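PDB 6ABW: citrate synthase from Metallosphaera sedula, which binds acetyl-CoA and probably condenses its acetyl group with oxaloacetate, releasing citrate and free CoA after hydrolysis, in the tricarboxylic acid cycle. Local coordinates for residues Ala193-Pro198 with Arg271-Tyr276; Met266-Arg271 with Thr324-Gly329; Ile282-Ala287 with Lys306-Gly311. All coordinates share one frame; numbering follows the deposited sequence.

Overall arrangement
The three contacts lead from the acyl-CoA site into the helices behind it. Interactions 1 and 2 share Arg271, both touch acetyl-CoA, and have centres about 11 Å apart; His270 of interaction 2, a predicted active-site residue, has its CE1 3.4 Å from Glu196 OE2 of interaction 1. Interaction 2 also holds Asp325, the other predicted active-site residue. Interaction 3, its centre about 10 Å from that of interaction 2, forms a second layer: the side chain of Glu308 is about 12 Å from the bound acetyl-CoA. Its carboxylate nevertheless reaches a tyrosine from a segment of each of the others: Glu308 OE1 is 2.6 Å from Tyr327 OH and Glu308 OE2 2.6 Å from Tyr276 OH.

Interaction 1: Ala193-Pro198 with Arg271-Tyr276; sequences ADHEVP and RVYKTY. With ACO (acetyl coenzyme *a), chain D.
His195 and Tyr273 come together from opposite directions, joining two loops of the mostly helical citrate synthase fold beside the predicted active-site His270. The link is a nearly straight hydrogen bond, His195 NE2 to Tyr273 OH at 2.9 Å and 176°, with the hydroxyl near the imidazole plane. Either atom could be the donor. The rings meet rim to rim, their planes inclined at 41°, so neither lies over the other. His195 has its CG anti to the backbone N (chi1 -151°), which sends the imidazole across to the tyrosine.

The other ring nitrogen is used at home: His195 ND1 donates a bent bond to Glu196 OE2 at 2.9 Å, on the anti side of the carboxylate. This His-carboxylate pair, together with Tyr273, holds the imidazole at both nitrogens and fixes its rotation. Glu196 also packs on His270, whose ND1 receives the backbone N-H groups of Val272 and Tyr273. Ile33 of strand 31-34 packs against both loops. Farther along, acetyl-CoA lays its CEP methyl over one guanidinium face of Arg271, 3.6 Å from NH2. Beside this hydrogen-bonded group, Glu196 and Val272 slide past each other in opposite directions, with Glu196 OE1 3.3 Å from Val272 CG2.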
loop_
_atom_site.group_PDB
_atom_site.type_symbol
_atom_site.label_atom_id
_atom_site.label_comp_id
_atom_site.label_asym_id
_atom_site.label_seq_id
_atom_site.Cartn_x
_atom_site.Cartn_y
_atom_site.Cartn_z
ATOM N N ALA A 193 -13.251 -11.931 -9.610
ATOM C CA ALA A 193 -12.995 -10.574 -10.051
ATOM C C ALA A 193 -13.388 -9.545 -9.004
ATOM O O ALA A 193 -12.668 -8.568 -8.853
ATOM C CB ALA A 193 -13.624 -10.258 -11.386
ATOM N N ASP A 194 -14.526 -9.689 -8.318
ATOM C CA ASP A 194 -14.903 -8.732 -7.319
ATOM C C ASP A 194 -15.868 -9.334 -6.293
ATOM O O ASP A 194 -16.668 -10.184 -6.673
ATOM C CB ASP A 194 -15.651 -7.514 -7.916
ATOM C CG ASP A 194 -15.705 -6.354 -6.894
ATOM O OD1 ASP A 194 -14.645 -6.050 -6.211
ATOM O OD2 ASP A 194 -16.802 -5.806 -6.649
ATOM N N HIS A 195 -15.768 -8.904 -5.043
ATOM C CA HIS A 195 -16.725 -9.351 -4.013
ATOM C C HIS A 195 -16.573 -8.554 -2.729
ATOM O O HIS A 195 -15.470 -8.566 -2.112
ATOM C CB HIS A 195 -16.467 -10.812 -3.673
ATOM C CG HIS A 195 -17.667 -11.586 -3.226
ATOM N ND1 HIS A 195 -17.910 -11.859 -1.901
ATOM C CD2 HIS A 195 -18.665 -12.154 -3.924
ATOM C CE1 HIS A 195 -19.049 -12.526 -1.817
ATOM N NE2 HIS A 195 -19.527 -12.714 -3.020
ATOM N N GLU A 196 -17.625 -7.859 -2.312
ATOM C CA GLU A 196 -17.607 -7.140 -1.007
ATOM C C GLU A 196 -16.481 -6.065 -1.040
ATOM O O GLU A 196 -15.999 -5.695 -2.125
ATOM C CB GLU A 196 -17.432 -8.123 0.159
ATOM C CG GLU A 196 -18.550 -9.133 0.401
ATOM C CD GLU A 196 -18.115 -10.267 1.360
ATOM O OE1 GLU A 196 -18.348 -10.169 2.583
ATOM O OE2 GLU A 196 -17.508 -11.280 0.892
ATOM N N VAL A 197 -16.103 -5.562 0.133
ATOM C CA VAL A 197 -15.083 -4.560 0.240
ATOM C C VAL A 197 -14.129 -5.055 1.327
ATOM O O VAL A 197 -14.159 -4.600 2.469
ATOM C CB VAL A 197 -15.653 -3.161 0.581
ATOM C CG1 VAL A 197 -14.557 -2.115 0.512
ATOM C CG2 VAL A 197 -16.792 -2.752 -0.313
ATOM N N PRO A 198 -13.298 -6.043 0.987
ATOM C CA PRO A 198 -12.317 -6.526 1.975
ATOM C C PRO A 198 -11.161 -5.532 2.127
ATOM O O PRO A 198 -11.181 -4.484 1.491
ATOM C CB PRO A 198 -11.869 -7.863 1.412
ATOM C CG PRO A 198 -11.956 -7.654 -0.061
ATOM C CD PRO A 198 -13.196 -6.781 -0.287
ATOM N N ARG A 271 -19.382 -15.017 5.793
ATOM C CA ARG A 271 -20.098 -13.956 6.600
ATOM C C ARG A 271 -21.408 -13.471 5.996
ATOM O O ARG A 271 -22.243 -12.925 6.738
ATOM C CB ARG A 271 -19.185 -12.727 6.877
ATOM C CG ARG A 271 -18.114 -13.036 7.931
ATOM C CD ARG A 271 -17.343 -11.833 8.492
ATOM N NE ARG A 271 -16.163 -12.312 9.250
ATOM C CZ ARG A 271 -16.174 -12.871 10.477
ATOM N NH1 ARG A 271 -17.305 -13.055 11.163
ATOM N NH2 ARG A 271 -15.023 -13.274 11.030
ATOM N N VAL A 272 -21.575 -13.573 4.681
ATOM C CA VAL A 272 -22.770 -13.092 3.961
ATOM C C VAL A 272 -23.659 -14.224 3.462
ATOM O O VAL A 272 -24.900 -14.211 3.645
ATOM C CB VAL A 272 -22.350 -12.153 2.770
ATOM C CG1 VAL A 272 -23.539 -11.563 2.053
ATOM C CG2 VAL A 272 -21.499 -10.997 3.297
ATOM N N TYR A 273 -23.086 -15.161 2.720
ATOM C CA TYR A 273 -23.823 -16.287 2.169
ATOM C C TYR A 273 -24.253 -17.290 3.257
ATOM O O TYR A 273 -23.423 -17.787 3.998
ATOM C CB TYR A 273 -23.052 -17.088 1.121
ATOM C CG TYR A 273 -22.747 -16.289 -0.142
ATOM C CD1 TYR A 273 -23.778 -15.784 -0.916
ATOM C CD2 TYR A 273 -21.416 -16.025 -0.543
ATOM C CE1 TYR A 273 -23.526 -15.049 -2.053
ATOM C CE2 TYR A 273 -21.136 -15.297 -1.708
ATOM C CZ TYR A 273 -22.188 -14.792 -2.427
ATOM O OH TYR A 273 -22.001 -14.044 -3.531
ATOM N N LYS A 274 -25.544 -17.555 3.331
ATOM C CA LYS A 274 -26.075 -18.550 4.258
ATOM C C LYS A 274 -26.516 -19.803 3.485
ATOM O O LYS A 274 -27.199 -20.660 4.019
ATOM C CB LYS A 274 -27.194 -17.915 5.100
ATOM C CG LYS A 274 -26.752 -16.669 5.904
ATOM C CD LYS A 274 -25.513 -16.948 6.762
ATOM C CE LYS A 274 -24.827 -15.715 7.370
ATOM N NZ LYS A 274 -23.415 -16.105 7.751
ATOM N N THR A 275 -26.015 -19.950 2.258
ATOM C CA THR A 275 -26.299 -21.004 1.310
ATOM C C THR A 275 -24.910 -21.382 0.767
ATOM O O THR A 275 -23.887 -20.737 1.198
ATOM C CB THR A 275 -27.066 -20.442 0.096
ATOM O OG1 THR A 275 -26.322 -19.357 -0.503
ATOM C CG2 THR A 275 -28.382 -19.834 0.519
ATOM N N TYR A 276 -24.851 -22.356 -0.146
ATOM C CA TYR A 276 -23.640 -22.494 -0.991
ATOM C C TYR A 276 -23.279 -21.115 -1.621
ATOM O O TYR A 276 -24.127 -20.352 -2.063
ATOM C CB TYR A 276 -23.841 -23.462 -2.166
ATOM C CG TYR A 276 -23.400 -24.910 -1.983
ATOM C CD1 TYR A 276 -24.127 -25.725 -1.127
ATOM C CD2 TYR A 276 -22.337 -25.468 -2.707
ATOM C CE1 TYR A 276 -23.817 -27.056 -0.988
ATOM C CE2 TYR A 276 -21.989 -26.794 -2.548
ATOM C CZ TYR A 276 -22.742 -27.578 -1.665
ATOM O OH TYR A 276 -22.544 -28.890 -1.376
HETATM N N1A ACO D . -16.564 -25.201 9.994
HETATM C C2A ACO D . -17.271 -25.733 11.056
HETATM N N3A ACO D . -18.174 -24.996 11.805
HETATM C C4A ACO D . -18.372 -23.697 11.476
HETATM C C5A ACO D . -17.653 -23.076 10.341
HETATM C C6A ACO D . -16.727 -23.930 9.603
HETATM N N6A ACO D . -16.028 -23.379 8.588
HETATM N N7A ACO D . -18.030 -21.777 10.272
HETATM C C8A ACO D . -18.924 -21.559 11.268
HETATM N N9A ACO D . -19.109 -22.695 11.976
HETATM C C1B ACO D . -20.040 -22.886 13.127
HETATM C C2B ACO D . -19.829 -21.897 14.286
HETATM O O2B ACO D . -18.813 -22.292 15.208
HETATM C C3B ACO D . -21.197 -21.937 14.908
HETATM O O3B ACO D . -21.222 -23.095 15.761
HETATM P P3B ACO D . -22.152 -23.249 17.095
HETATM O O7A ACO D . -21.400 -24.238 17.966
HETATM O O8A ACO D . -23.484 -23.784 16.576
HETATM O O9A ACO D . -22.190 -21.837 17.671
HETATM C C4B ACO D . -22.161 -22.095 13.724
HETATM O O4B ACO D . -21.411 -22.707 12.665
HETATM C C5B ACO D . -22.704 -20.799 13.177
HETATM O O5B ACO D . -21.619 -19.941 12.819
HETATM P P1A ACO D . -21.927 -18.543 12.073
HETATM O O1A ACO D . -22.294 -17.580 13.178
HETATM O O2A ACO D . -22.866 -18.829 10.892
HETATM O O3A ACO D . -20.549 -18.029 11.390
HETATM P P2A ACO D . -19.275 -17.439 12.195
HETATM O O4A ACO D . -19.281 -15.932 12.191
HETATM O O5A ACO D . -18.991 -18.265 13.416
HETATM O O6A ACO D . -18.182 -17.760 11.050
HETATM C CBP ACO D . -17.028 -17.248 9.030
HETATM C CCP ACO D . -18.379 -17.427 9.671
HETATM C CDP ACO D . -16.864 -17.255 7.526
HETATM C CEP ACO D . -15.927 -16.614 9.893
HETATM C CAP ACO D . -16.563 -18.779 9.255
HETATM O OAP ACO D . -17.459 -19.785 8.745
HETATM C C9P ACO D . -15.181 -19.187 8.734
HETATM O O9P ACO D . -14.218 -19.000 9.470
HETATM N N8P ACO D . -15.084 -19.709 7.485
HETATM C C7P ACO D . -13.813 -19.847 6.811
HETATM C C6P ACO D . -12.882 -20.905 7.357
HETATM C C5P ACO D . -11.596 -20.719 6.561
HETATM O O5P ACO D . -11.418 -21.351 5.521
HETATM N N4P ACO D . -10.657 -19.878 7.051
HETATM C C3P ACO D . -9.338 -19.697 6.432
HETATM C C2P ACO D . -9.270 -18.259 5.965
HETATM S S1P ACO D . -8.160 -17.379 7.008
HETATM C C ACO D . -7.180 -16.937 5.751
HETATM O O ACO D . -6.394 -17.772 5.344
HETATM C CH3 ACO D . -7.370 -15.564 5.177
#

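Interaction 2: Met266-Arg271 with Thr324-Gly329; sequences MGFGHR and TDFYSG. With ACO (acetyl coenzyme *a), chain D.
Phe268 and Phe326 form a buried T-shaped (edge-to-face) pair that joins the acetyl-CoA-binding loop to helix 325-335 of the citrate synthase fold. The edge of Phe268 points at the face of Phe326: CE1 of Phe268 stands 3.7 Å from Phe326 CE1, toward the rim of that face, with the ring planes at 83°. A chi1 of -165° swings the Phe326 ring away from its own backbone N and against the loop backbone as well. There Met266 O sits at the ring edge, 3.5 Å from Phe326 CD1, and Gly267 O touches Phe326 CB at 3.3 Å. The approach is too close for a side chain on Gly267, since a CB there would clash with Phe326 CD1. Phe241 makes a further edge-to-face contact with Phe326.

An alanine in place of Phe326 would remove the face that Phe268 points at, and is likely to leave a gap beside the backbone of Met266 and Gly267 and the edge of Phe268 without its partner. The backbone of that loop holds the pantetheine arm, with ACO N8P giving a weak hydrogen bond to Phe268 O; the side chain of Met266 adds packing, its SD 3.3 Å from ACO C5P. Gly269 passes so near the ligand that a CB on it would run into ACO OAP. His270 and Asp325, the predicted active-site pair, are not in contact, with His270 NE2 6.9 Å from Asp325 OD2. Gly267 N, in turn, donates to ACO O5P, 2.8 Å away with an N-H...O angle of 163°.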
loop_
_atom_site.group_PDB
_atom_site.type_symbol
_atom_site.label_atom_id
_atom_site.label_comp_id
_atom_site.label_asym_id
_atom_site.label_seq_id
_atom_site.Cartn_x
_atom_site.Cartn_y
_atom_site.Cartn_z
ATOM N N MET A 266 -11.926 -25.618 6.777
ATOM C CA MET A 266 -11.526 -24.502 5.971
ATOM C C MET A 266 -12.149 -24.563 4.566
ATOM O O MET A 266 -12.308 -25.680 3.972
ATOM C CB MET A 266 -9.958 -24.374 5.885
ATOM C CG MET A 266 -9.226 -24.315 7.231
ATOM S SD MET A 266 -9.782 -22.892 8.200
ATOM C CE MET A 266 -10.693 -23.609 9.558
ATOM N N GLY A 267 -12.528 -23.407 4.037
ATOM C CA GLY A 267 -13.318 -23.324 2.824
ATOM C C GLY A 267 -14.772 -23.611 2.930
ATOM O O GLY A 267 -15.456 -23.712 1.915
ATOM N N PHE A 268 -15.254 -23.705 4.184
ATOM C CA PHE A 268 -16.682 -23.717 4.511
ATOM C C PHE A 268 -16.983 -22.424 5.265
ATOM O O PHE A 268 -16.143 -21.902 6.040
ATOM C CB PHE A 268 -17.097 -24.884 5.368
ATOM C CG PHE A 268 -17.550 -26.085 4.588
ATOM C CD1 PHE A 268 -16.722 -26.711 3.641
ATOM C CD2 PHE A 268 -18.782 -26.602 4.766
ATOM C CE1 PHE A 268 -17.140 -27.862 2.976
ATOM C CE2 PHE A 268 -19.198 -27.719 4.086
ATOM C CZ PHE A 268 -18.392 -28.350 3.153
ATOM N N GLY A 269 -18.203 -21.970 5.085
ATOM C CA GLY A 269 -18.729 -20.841 5.856
ATOM C C GLY A 269 -18.518 -19.481 5.193
ATOM O O GLY A 269 -17.523 -19.219 4.484
ATOM N N HIS A 270 -19.401 -18.528 5.451
ATOM C CA HIS A 270 -19.225 -17.235 4.850
ATOM C C HIS A 270 -19.953 -16.216 5.674
ATOM O O HIS A 270 -21.074 -16.536 6.159
ATOM C CB HIS A 270 -19.767 -17.252 3.417
ATOM C CG HIS A 270 -19.241 -16.154 2.583
ATOM N ND1 HIS A 270 -19.855 -14.921 2.523
ATOM C CD2 HIS A 270 -18.202 -16.104 1.710
ATOM C CE1 HIS A 270 -19.177 -14.145 1.700
ATOM N NE2 HIS A 270 -18.139 -14.825 1.224
ATOM N N ARG A 271 -19.382 -15.017 5.793
ATOM C CA ARG A 271 -20.098 -13.956 6.600
ATOM C C ARG A 271 -21.408 -13.471 5.996
ATOM O O ARG A 271 -22.243 -12.925 6.738
ATOM C CB ARG A 271 -19.185 -12.727 6.877
ATOM C CG ARG A 271 -18.114 -13.036 7.931
ATOM C CD ARG A 271 -17.343 -11.833 8.492
ATOM N NE ARG A 271 -16.163 -12.312 9.250
ATOM C CZ ARG A 271 -16.174 -12.871 10.477
ATOM N NH1 ARG A 271 -17.305 -13.055 11.163
ATOM N NH2 ARG A 271 -15.023 -13.274 11.030
ATOM N N THR A 324 -16.178 -20.003 -1.829
ATOM C CA THR A 324 -15.410 -19.892 -3.071
ATOM C C THR A 324 -14.005 -20.433 -2.952
ATOM O O THR A 324 -13.394 -20.768 -3.993
ATOM C CB THR A 324 -15.371 -18.428 -3.545
ATOM O OG1 THR A 324 -14.831 -18.385 -4.860
ATOM C CG2 THR A 324 -14.591 -17.578 -2.603
ATOM N N ASP A 325 -13.479 -20.547 -1.725
ATOM C CA ASP A 325 -12.080 -20.993 -1.512
ATOM C C ASP A 325 -11.916 -22.513 -1.482
ATOM O O ASP A 325 -10.800 -23.013 -1.459
ATOM C CB ASP A 325 -11.511 -20.304 -0.295
ATOM C CG ASP A 325 -11.645 -18.714 -0.362
ATOM O OD1 ASP A 325 -11.297 -18.068 -1.432
ATOM O OD2 ASP A 325 -12.162 -18.126 0.657
ATOM N N PHE A 326 -13.023 -23.256 -1.427
ATOM C CA PHE A 326 -12.979 -24.700 -1.205
ATOM C C PHE A 326 -12.443 -25.458 -2.417
ATOM O O PHE A 326 -11.628 -26.350 -2.269
ATOM C CB PHE A 326 -14.379 -25.259 -0.765
ATOM C CG PHE A 326 -14.295 -26.663 -0.190
ATOM C CD1 PHE A 326 -13.823 -26.872 1.049
ATOM C CD2 PHE A 326 -14.574 -27.766 -0.993
ATOM C CE1 PHE A 326 -13.711 -28.152 1.546
ATOM C CE2 PHE A 326 -14.489 -29.040 -0.500
ATOM C CZ PHE A 326 -14.069 -29.241 0.759
ATOM N N TYR A 327 -12.946 -25.132 -3.619
ATOM C CA TYR A 327 -12.556 -25.784 -4.854
ATOM C C TYR A 327 -11.640 -24.949 -5.773
ATOM O O TYR A 327 -11.172 -25.469 -6.768
ATOM C CB TYR A 327 -13.802 -26.169 -5.646
ATOM C CG TYR A 327 -14.482 -27.411 -5.149
ATOM C CD1 TYR A 327 -13.884 -28.624 -5.348
ATOM C CD2 TYR A 327 -15.715 -27.375 -4.554
ATOM C CE1 TYR A 327 -14.492 -29.793 -4.916
ATOM C CE2 TYR A 327 -16.352 -28.548 -4.098
ATOM C CZ TYR A 327 -15.725 -29.740 -4.276
ATOM O OH TYR A 327 -16.284 -30.958 -3.861
ATOM N N SER A 328 -11.307 -23.709 -5.413
ATOM C CA SER A 328 -10.488 -22.902 -6.344
ATOM C C SER A 328 -9.070 -23.462 -6.438
ATOM O O SER A 328 -8.499 -23.584 -7.542
ATOM C CB SER A 328 -10.499 -21.423 -5.894
ATOM O OG SER A 328 -9.957 -21.268 -4.577
ATOM N N GLY A 329 -8.500 -23.864 -5.298
ATOM C CA GLY A 329 -7.237 -24.501 -5.245
ATOM C C GLY A 329 -7.150 -25.762 -6.084
ATOM O O GLY A 329 -6.147 -26.031 -6.769
HETATM N N1A ACO D . -16.564 -25.201 9.994
HETATM C C2A ACO D . -17.271 -25.733 11.056
HETATM N N3A ACO D . -18.174 -24.996 11.805
HETATM C C4A ACO D . -18.372 -23.697 11.476
HETATM C C5A ACO D . -17.653 -23.076 10.341
HETATM C C6A ACO D . -16.727 -23.930 9.603
HETATM N N6A ACO D . -16.028 -23.379 8.588
HETATM N N7A ACO D . -18.030 -21.777 10.272
HETATM C C8A ACO D . -18.924 -21.559 11.268
HETATM N N9A ACO D . -19.109 -22.695 11.976
HETATM C C1B ACO D . -20.040 -22.886 13.127
HETATM C C2B ACO D . -19.829 -21.897 14.286
HETATM O O2B ACO D . -18.813 -22.292 15.208
HETATM C C3B ACO D . -21.197 -21.937 14.908
HETATM O O3B ACO D . -21.222 -23.095 15.761
HETATM P P3B ACO D . -22.152 -23.249 17.095
HETATM O O7A ACO D . -21.400 -24.238 17.966
HETATM O O8A ACO D . -23.484 -23.784 16.576
HETATM O O9A ACO D . -22.190 -21.837 17.671
HETATM C C4B ACO D . -22.161 -22.095 13.724
HETATM O O4B ACO D . -21.411 -22.707 12.665
HETATM C C5B ACO D . -22.704 -20.799 13.177
HETATM O O5B ACO D . -21.619 -19.941 12.819
HETATM P P1A ACO D . -21.927 -18.543 12.073
HETATM O O1A ACO D . -22.294 -17.580 13.178
HETATM O O2A ACO D . -22.866 -18.829 10.892
HETATM O O3A ACO D . -20.549 -18.029 11.390
HETATM P P2A ACO D . -19.275 -17.439 12.195
HETATM O O4A ACO D . -19.281 -15.932 12.191
HETATM O O5A ACO D . -18.991 -18.265 13.416
HETATM O O6A ACO D . -18.182 -17.760 11.050
HETATM C CBP ACO D . -17.028 -17.248 9.030
HETATM C CCP ACO D . -18.379 -17.427 9.671
HETATM C CDP ACO D . -16.864 -17.255 7.526
HETATM C CEP ACO D . -15.927 -16.614 9.893
HETATM C CAP ACO D . -16.563 -18.779 9.255
HETATM O OAP ACO D . -17.459 -19.785 8.745
HETATM C C9P ACO D . -15.181 -19.187 8.734
HETATM O O9P ACO D . -14.218 -19.000 9.470
HETATM N N8P ACO D . -15.084 -19.709 7.485
HETATM C C7P ACO D . -13.813 -19.847 6.811
HETATM C C6P ACO D . -12.882 -20.905 7.357
HETATM C C5P ACO D . -11.596 -20.719 6.561
HETATM O O5P ACO D . -11.418 -21.351 5.521
HETATM N N4P ACO D . -10.657 -19.878 7.051
HETATM C C3P ACO D . -9.338 -19.697 6.432
HETATM C C2P ACO D . -9.270 -18.259 5.965
HETATM S S1P ACO D . -8.160 -17.379 7.008
HETATM C C ACO D . -7.180 -16.937 5.751
HETATM O O ACO D . -6.394 -17.772 5.344
HETATM C CH3 ACO D . -7.370 -15.564 5.177
#

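Interaction 3: Ile282-Ala287 with Lys306-Gly311; sequences IFKKYA and KLEELG
Lys284 and Glu308 form a single salt bridge between two successive helices, 278-292 and 295-315. The backbones stay well apart, with the CA atoms of Lys284 and Glu308 separated by 10.6 Å, and only these two side chains span the interval. Both chains are stretched out from the backbone (chi1 -174° for the lysine, 178° for the glutamate) and stay extended beyond CG, which gives both their full reach.

Lys284 NZ donates to Glu308 OE1 at 2.9 Å, meeting that oxygen on its syn side and 21° out of the carboxylate plane. The lysine CE follows at 3.5 Å from the same Glu308 OE1. The ammonium has a second acceptor in Gln305 OE1, one turn earlier on the glutamate's own helix.

Glu308 is buried, and both of its oxygens are satisfied. Its OE1, besides taking the lysine, is hydrogen-bonded to Tyr327 OH of helix 325-335; its OE2 is hydrogen-bonded to Tyr276 OH from the loop ahead of helix 278-292. Lys306, on another side of helix 295-315, pairs with Glu251, and its bridge to Glu309 within the segment is long.

Three partners thus surround one buried carboxylate: an ammonium and two tyrosine hydroxyls. Such a setting would probably keep Glu308 ionised, and it makes this one side chain the polar junction of three helices and a loop in the layer behind the acetyl-CoA pocket.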
loop_
_atom_site.group_PDB
_atom_site.type_symbol
_atom_site.label_atom_id
_atom_site.label_comp_id
_atom_site.label_asym_id
_atom_site.label_seq_id
_atom_site.Cartn_x
_atom_site.Cartn_y
_atom_site.Cartn_z
ATOM N N ILE A 282 -19.438 -23.345 -9.249
ATOM C CA ILE A 282 -18.824 -23.162 -10.555
ATOM C C ILE A 282 -17.390 -23.631 -10.500
ATOM O O ILE A 282 -16.936 -24.375 -11.411
ATOM C CB ILE A 282 -18.975 -21.716 -11.034
ATOM C CG1 ILE A 282 -20.428 -21.344 -11.057
ATOM C CG2 ILE A 282 -18.376 -21.601 -12.422
ATOM C CD1 ILE A 282 -20.752 -19.878 -11.151
ATOM N N PHE A 283 -16.641 -23.223 -9.468
ATOM C CA PHE A 283 -15.272 -23.805 -9.335
ATOM C C PHE A 283 -15.337 -25.357 -9.350
ATOM O O PHE A 283 -14.502 -26.024 -10.004
ATOM C CB PHE A 283 -14.603 -23.341 -8.067
ATOM C CG PHE A 283 -13.895 -22.034 -8.188
ATOM C CD1 PHE A 283 -12.782 -21.925 -8.999
ATOM C CD2 PHE A 283 -14.320 -20.918 -7.528
ATOM C CE1 PHE A 283 -12.096 -20.727 -9.142
ATOM C CE2 PHE A 283 -13.649 -19.723 -7.652
ATOM C CZ PHE A 283 -12.522 -19.615 -8.488
ATOM N N LYS A 284 -16.336 -25.926 -8.666
ATOM C CA LYS A 284 -16.439 -27.389 -8.655
ATOM C C LYS A 284 -16.574 -28.009 -10.045
ATOM O O LYS A 284 -15.878 -28.982 -10.382
ATOM C CB LYS A 284 -17.588 -27.829 -7.766
ATOM C CG LYS A 284 -17.600 -29.359 -7.641
ATOM C CD LYS A 284 -18.684 -29.825 -6.749
ATOM C CE LYS A 284 -18.660 -31.355 -6.718
ATOM N NZ LYS A 284 -19.779 -31.772 -5.821
ATOM N N LYS A 285 -17.443 -27.435 -10.834
ATOM C CA LYS A 285 -17.729 -27.878 -12.201
ATOM C C LYS A 285 -16.453 -27.936 -12.991
ATOM O O LYS A 285 -16.155 -28.942 -13.645
ATOM C CB LYS A 285 -18.687 -26.898 -12.818
ATOM C CG LYS A 285 -19.061 -27.088 -14.285
ATOM C CD LYS A 285 -19.939 -25.875 -14.657
ATOM C CE LYS A 285 -20.992 -26.144 -15.722
ATOM N NZ LYS A 285 -20.344 -26.150 -17.047
ATOM N N TYR A 286 -15.656 -26.849 -12.906
ATOM C CA TYR A 286 -14.467 -26.756 -13.685
ATOM C C TYR A 286 -13.363 -27.600 -13.128
ATOM O O TYR A 286 -12.566 -28.083 -13.887
ATOM C CB TYR A 286 -14.045 -25.281 -13.937
ATOM C CG TYR A 286 -14.962 -24.643 -14.943
ATOM C CD1 TYR A 286 -14.830 -24.916 -16.335
ATOM C CD2 TYR A 286 -15.999 -23.904 -14.554
ATOM C CE1 TYR A 286 -15.702 -24.368 -17.239
ATOM C CE2 TYR A 286 -16.880 -23.344 -15.452
ATOM C CZ TYR A 286 -16.738 -23.592 -16.800
ATOM O OH TYR A 286 -17.720 -23.016 -17.624
ATOM N N ALA A 287 -13.347 -27.862 -11.813
ATOM C CA ALA A 287 -12.359 -28.744 -11.226
ATOM C C ALA A 287 -12.444 -30.217 -11.715
ATOM O O ALA A 287 -11.450 -30.863 -11.914
ATOM C CB ALA A 287 -12.498 -28.726 -9.720
ATOM N N LYS A 306 -15.199 -35.701 -1.141
ATOM C CA LYS A 306 -15.567 -36.464 0.063
ATOM C C LYS A 306 -15.679 -35.551 1.282
ATOM O O LYS A 306 -16.633 -35.657 2.079
ATOM C CB LYS A 306 -14.503 -37.523 0.333
ATOM C CG LYS A 306 -14.846 -38.451 1.479
ATOM C CD LYS A 306 -16.303 -39.005 1.478
ATOM C CE LYS A 306 -16.501 -39.973 2.650
ATOM N NZ LYS A 306 -17.768 -40.748 2.481
ATOM N N LEU A 307 -14.729 -34.621 1.438
ATOM C CA LEU A 307 -14.861 -33.607 2.524
ATOM C C LEU A 307 -16.072 -32.737 2.393
ATOM O O LEU A 307 -16.739 -32.348 3.409
ATOM C CB LEU A 307 -13.623 -32.721 2.609
ATOM C CG LEU A 307 -12.515 -33.073 3.512
ATOM C CD1 LEU A 307 -11.447 -31.959 3.455
ATOM C CD2 LEU A 307 -13.005 -33.354 4.957
ATOM N N GLU A 308 -16.433 -32.391 1.167
ATOM C CA GLU A 308 -17.616 -31.585 0.986
ATOM C C GLU A 308 -18.849 -32.337 1.501
ATOM O O GLU A 308 -19.718 -31.777 2.175
ATOM C CB GLU A 308 -17.797 -31.286 -0.531
ATOM C CG GLU A 308 -19.077 -30.469 -0.837
ATOM C CD GLU A 308 -19.395 -30.317 -2.330
ATOM O OE1 GLU A 308 -18.776 -30.926 -3.240
ATOM O OE2 GLU A 308 -20.342 -29.582 -2.564
ATOM N N GLU A 309 -18.923 -33.611 1.173
ATOM C CA GLU A 309 -20.067 -34.450 1.601
ATOM C C GLU A 309 -20.128 -34.536 3.122
ATOM O O GLU A 309 -21.168 -34.321 3.763
ATOM C CB GLU A 309 -19.940 -35.890 1.045
ATOM C CG GLU A 309 -21.167 -36.720 1.392
ATOM C CD GLU A 309 -21.324 -37.996 0.566
ATOM O OE1 GLU A 309 -20.409 -38.871 0.652
ATOM O OE2 GLU A 309 -22.388 -38.145 -0.126
ATOM N N LEU A 310 -18.987 -34.870 3.702
ATOM C CA LEU A 310 -18.888 -34.894 5.205
ATOM C C LEU A 310 -19.241 -33.550 5.825
ATOM O O LEU A 310 -20.015 -33.456 6.809
ATOM C CB LEU A 310 -17.492 -35.331 5.663
ATOM C CG LEU A 310 -17.062 -36.741 5.223
ATOM C CD1 LEU A 310 -15.612 -37.014 5.584
ATOM C CD2 LEU A 310 -17.946 -37.791 5.839
ATOM N N GLY A 311 -18.686 -32.461 5.262
ATOM C CA GLY A 311 -18.973 -31.135 5.769
ATOM C C GLY A 311 -20.423 -30.680 5.666
ATOM O O GLY A 311 -20.946 -30.097 6.628
#